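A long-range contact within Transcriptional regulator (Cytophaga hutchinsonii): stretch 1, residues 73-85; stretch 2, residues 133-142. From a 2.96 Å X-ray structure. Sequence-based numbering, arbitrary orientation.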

# COMPACT_ATOMS: atom_id res chain seq x y z
N GLU A 73 5.89 -19.18 15.84
CA GLU A 73 7.25 -19.03 15.41
C GLU A 73 7.87 -17.77 16.02
O GLU A 73 9.07 -17.72 16.25
CB GLU A 73 7.32 -18.97 13.90
CG GLU A 73 8.62 -19.52 13.36
CD GLU A 73 8.64 -21.05 13.36
OE1 GLU A 73 7.60 -21.65 13.72
OE2 GLU A 73 9.70 -21.65 12.98
N MSE A 74 7.04 -16.74 16.25
CA MSE A 74 7.49 -15.51 16.88
C MSE A 74 7.95 -15.76 18.29
O MSE A 74 9.03 -15.31 18.71
CB MSE A 74 6.36 -14.50 16.92
CG MSE A 74 6.24 -13.73 15.67
SE MSE A 74 7.95 -12.84 15.21
CE MSE A 74 7.56 -10.96 15.64
N ASP A 75 7.12 -16.48 19.02
CA ASP A 75 7.50 -17.01 20.32
C ASP A 75 8.84 -17.74 20.30
O ASP A 75 9.63 -17.53 21.21
CB ASP A 75 6.42 -17.96 20.88
CG ASP A 75 5.16 -17.21 21.38
OD1 ASP A 75 5.10 -15.95 21.32
OD2 ASP A 75 4.23 -17.90 21.85
N LYS A 76 9.10 -18.60 19.30
CA LYS A 76 10.43 -19.25 19.21
C LYS A 76 11.52 -18.19 19.12
O LYS A 76 12.36 -18.07 19.98
CB LYS A 76 10.53 -20.22 18.02
CG LYS A 76 9.98 -21.63 18.26
CD LYS A 76 11.07 -22.65 18.79
CE LYS A 76 10.50 -23.77 19.77
NZ LYS A 76 11.01 -25.15 19.48
N ILE A 77 11.45 -17.35 18.09
CA ILE A 77 12.44 -16.29 17.90
C ILE A 77 12.65 -15.49 19.18
O ILE A 77 13.79 -15.17 19.52
CB ILE A 77 12.00 -15.26 16.84
CG1 ILE A 77 11.74 -15.95 15.50
CG2 ILE A 77 13.09 -14.17 16.67
CD1 ILE A 77 10.99 -15.03 14.45
N LEU A 78 11.55 -15.16 19.84
CA LEU A 78 11.56 -14.24 20.97
C LEU A 78 12.13 -14.87 22.24
O LEU A 78 12.64 -14.17 23.14
CB LEU A 78 10.15 -13.73 21.26
CG LEU A 78 9.62 -12.66 20.33
CD1 LEU A 78 8.18 -12.38 20.75
CD2 LEU A 78 10.48 -11.42 20.36
N ASN A 79 12.03 -16.20 22.30
CA ASN A 79 12.57 -16.96 23.42
C ASN A 79 13.88 -17.62 22.99
O ASN A 79 14.32 -18.57 23.59
CB ASN A 79 11.55 -18.00 23.92
CG ASN A 79 10.15 -17.39 24.29
OD1 ASN A 79 9.29 -18.12 24.82
ND2 ASN A 79 9.92 -16.08 24.02
N SER A 80 14.50 -17.11 21.93
CA SER A 80 15.77 -17.63 21.42
C SER A 80 16.92 -16.76 21.89
O SER A 80 18.08 -17.07 21.63
CB SER A 80 15.76 -17.71 19.87
OG SER A 80 16.02 -16.46 19.21
N GLY A 81 16.59 -15.65 22.55
CA GLY A 81 17.58 -14.70 23.07
C GLY A 81 18.70 -14.31 22.13
O GLY A 81 19.86 -14.52 22.44
N ILE A 82 18.36 -13.78 20.96
CA ILE A 82 19.29 -13.02 20.12
C ILE A 82 19.04 -11.52 20.41
O ILE A 82 18.22 -11.21 21.28
CB ILE A 82 19.13 -13.43 18.64
CG1 ILE A 82 17.71 -13.12 18.11
CG2 ILE A 82 19.45 -14.92 18.54
CD1 ILE A 82 17.45 -13.33 16.55
N ASP A 83 19.73 -10.59 19.76
CA ASP A 83 19.57 -9.19 20.18
C ASP A 83 18.32 -8.52 19.56
O ASP A 83 17.59 -9.16 18.79
CB ASP A 83 20.88 -8.39 19.98
CG ASP A 83 21.07 -7.85 18.56
OD1 ASP A 83 22.18 -7.31 18.29
OD2 ASP A 83 20.12 -7.92 17.73
N ALA A 84 18.04 -7.26 19.92
CA ALA A 84 16.84 -6.56 19.41
C ALA A 84 16.84 -6.53 17.90
O ALA A 84 15.83 -6.86 17.26
CB ALA A 84 16.76 -5.14 19.94
N THR A 85 17.98 -6.14 17.33
CA THR A 85 18.18 -6.10 15.87
C THR A 85 17.94 -7.49 15.19
O THR A 85 17.07 -7.61 14.31
CB THR A 85 19.59 -5.55 15.55
OG1 THR A 85 19.81 -4.38 16.35
CG2 THR A 85 19.74 -5.18 14.09
N GLU A 133 2.00 -4.67 18.38
CA GLU A 133 2.38 -4.96 19.77
C GLU A 133 3.64 -5.83 19.84
O GLU A 133 4.60 -5.49 20.56
CB GLU A 133 1.29 -5.69 20.53
CG GLU A 133 0.00 -4.95 20.77
CD GLU A 133 0.17 -3.64 21.53
OE1 GLU A 133 1.01 -3.65 22.49
OE2 GLU A 133 -0.54 -2.63 21.18
N ILE A 134 3.67 -6.95 19.12
CA ILE A 134 4.89 -7.73 19.14
C ILE A 134 6.08 -6.82 18.86
O ILE A 134 7.08 -6.79 19.61
CB ILE A 134 4.90 -8.87 18.14
CG1 ILE A 134 3.93 -9.97 18.57
CG2 ILE A 134 6.27 -9.43 18.02
CD1 ILE A 134 3.41 -10.78 17.35
N VAL A 135 5.94 -6.01 17.82
CA VAL A 135 7.05 -5.18 17.43
C VAL A 135 7.39 -4.16 18.54
O VAL A 135 8.57 -3.95 18.88
CB VAL A 135 6.80 -4.53 16.04
CG1 VAL A 135 7.75 -3.37 15.83
CG2 VAL A 135 6.94 -5.63 14.94
N ALA A 136 6.37 -3.58 19.17
CA ALA A 136 6.61 -2.61 20.20
C ALA A 136 7.47 -3.25 21.29
O ALA A 136 8.26 -2.56 22.00
CB ALA A 136 5.30 -2.09 20.76
N GLY A 137 7.33 -4.58 21.39
CA GLY A 137 8.00 -5.34 22.45
C GLY A 137 9.45 -5.54 22.13
O GLY A 137 10.30 -5.50 23.00
N ILE A 138 9.73 -5.74 20.85
CA ILE A 138 11.12 -5.84 20.41
C ILE A 138 11.80 -4.48 20.53
O ILE A 138 12.90 -4.36 21.04
CB ILE A 138 11.25 -6.38 18.99
CG1 ILE A 138 10.40 -7.66 18.81
CG2 ILE A 138 12.69 -6.65 18.72
CD1 ILE A 138 10.48 -8.39 17.47
N ILE A 139 11.10 -3.44 20.12
CA ILE A 139 11.61 -2.09 20.29
C ILE A 139 11.92 -1.88 21.77
O ILE A 139 13.00 -1.41 22.14
CB ILE A 139 10.63 -1.02 19.71
CG1 ILE A 139 10.64 -1.15 18.16
CG2 ILE A 139 11.00 0.39 20.18
CD1 ILE A 139 9.65 -0.27 17.38
N GLN A 140 10.98 -2.25 22.62
CA GLN A 140 11.17 -2.08 24.06
C GLN A 140 12.42 -2.78 24.59
O GLN A 140 13.14 -2.23 25.40
CB GLN A 140 9.93 -2.59 24.81
CG GLN A 140 9.99 -2.45 26.29
CD GLN A 140 10.00 -1.01 26.67
OE1 GLN A 140 11.04 -0.47 27.06
NE2 GLN A 140 8.85 -0.36 26.52
N TYR A 141 12.65 -4.01 24.16
CA TYR A 141 13.85 -4.76 24.53
C TYR A 141 15.09 -4.04 24.02
O TYR A 141 16.03 -3.82 24.76
CB TYR A 141 13.77 -6.19 23.99
CG TYR A 141 14.96 -7.08 24.26
CD1 TYR A 141 15.81 -6.85 25.37
CD2 TYR A 141 15.21 -8.17 23.46
CE1 TYR A 141 16.88 -7.67 25.61
CE2 TYR A 141 16.28 -9.00 23.70
CZ TYR A 141 17.10 -8.74 24.78
OH TYR A 141 18.16 -9.56 25.01
N GLY A 142 15.08 -3.66 22.75
CA GLY A 142 16.11 -2.79 22.20
C GLY A 142 16.39 -1.54 23.03
O GLY A 142 17.55 -1.21 23.30

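The contact sets a single continuous helix, 133-142, against a stretch that changes form along its length: helix through L78, a turn from N79 to D83, and the start of a new helix at A84. The axes of helix 73-78 and helix 133-142 run almost parallel, 3° apart, yet come no closer than 12.5 Å. That is a wide spacing, and long side chains must fill it. The spacing is even along the helices: M74 CA and I134 CA stand 8.5 Å apart, L78 CA and I138 CA 8.4 Å. The turn after L78 then brings A84 in beside G142, so that A84 CA lies 4.7 Å from G142 CA. The rule at that pair is small on small where the backbones come closest.

Between the parallel helices M74, a selenomethionine, points toward the other helix, and its flexible chain delivers the methyl CE to 3.1 Å from I134 CG2, closer than is usual for two methyls and, at 2.96 Å resolution, not to be read too finely. The same CE reaches I138 CD1 at 4.3 Å, so the tip of M74 touches two isoleucines one helical turn apart. L78, a turn further along its own helix, leaves its backbone sideways, but its end bends nearer: L78 CD2 sits 4.1 Å from I138 CG1, and L78 CD1 is 4.5 Å from I134 CG2. Residues spaced by four on each helix thus form a small apolar cluster, M74 and L78 against I134 and I138.

The turn then carries the chain across to G142. S80 OG donates to I77 O at 2.6 Å, a carbonyl that also takes a weak bond from S80 N, and G81 takes a positive phi, which favours glycine. Next, I82 turns its side chain away and offers backbone instead: I82 O lies 3.8 Å from Y141 CE2, near the plane of the ring and at its edge. D83 occupies the N-cap position of the following helix, its side chain capping a backbone N just past the stretch.

Here the backbones come closest. The methyl of A84 is the bump and the bare CA of G142 the hollow, with A84 CB 3.3 Å from G142 CA. A CB on G142 would fall only 3.1 Å from A84 CB, so the absence of a side chain is what makes room. Beside this pair, I138 CG2 packs 3.5 Å from A84 O, so I138 takes part in both the apolar cluster and the A84 contact.

No hydrogen bond joins the stretches. Their 380 Å² of buried surface rests on shape and apolar contact, and none of the backbone hydrogen bonds crosses between the stretches.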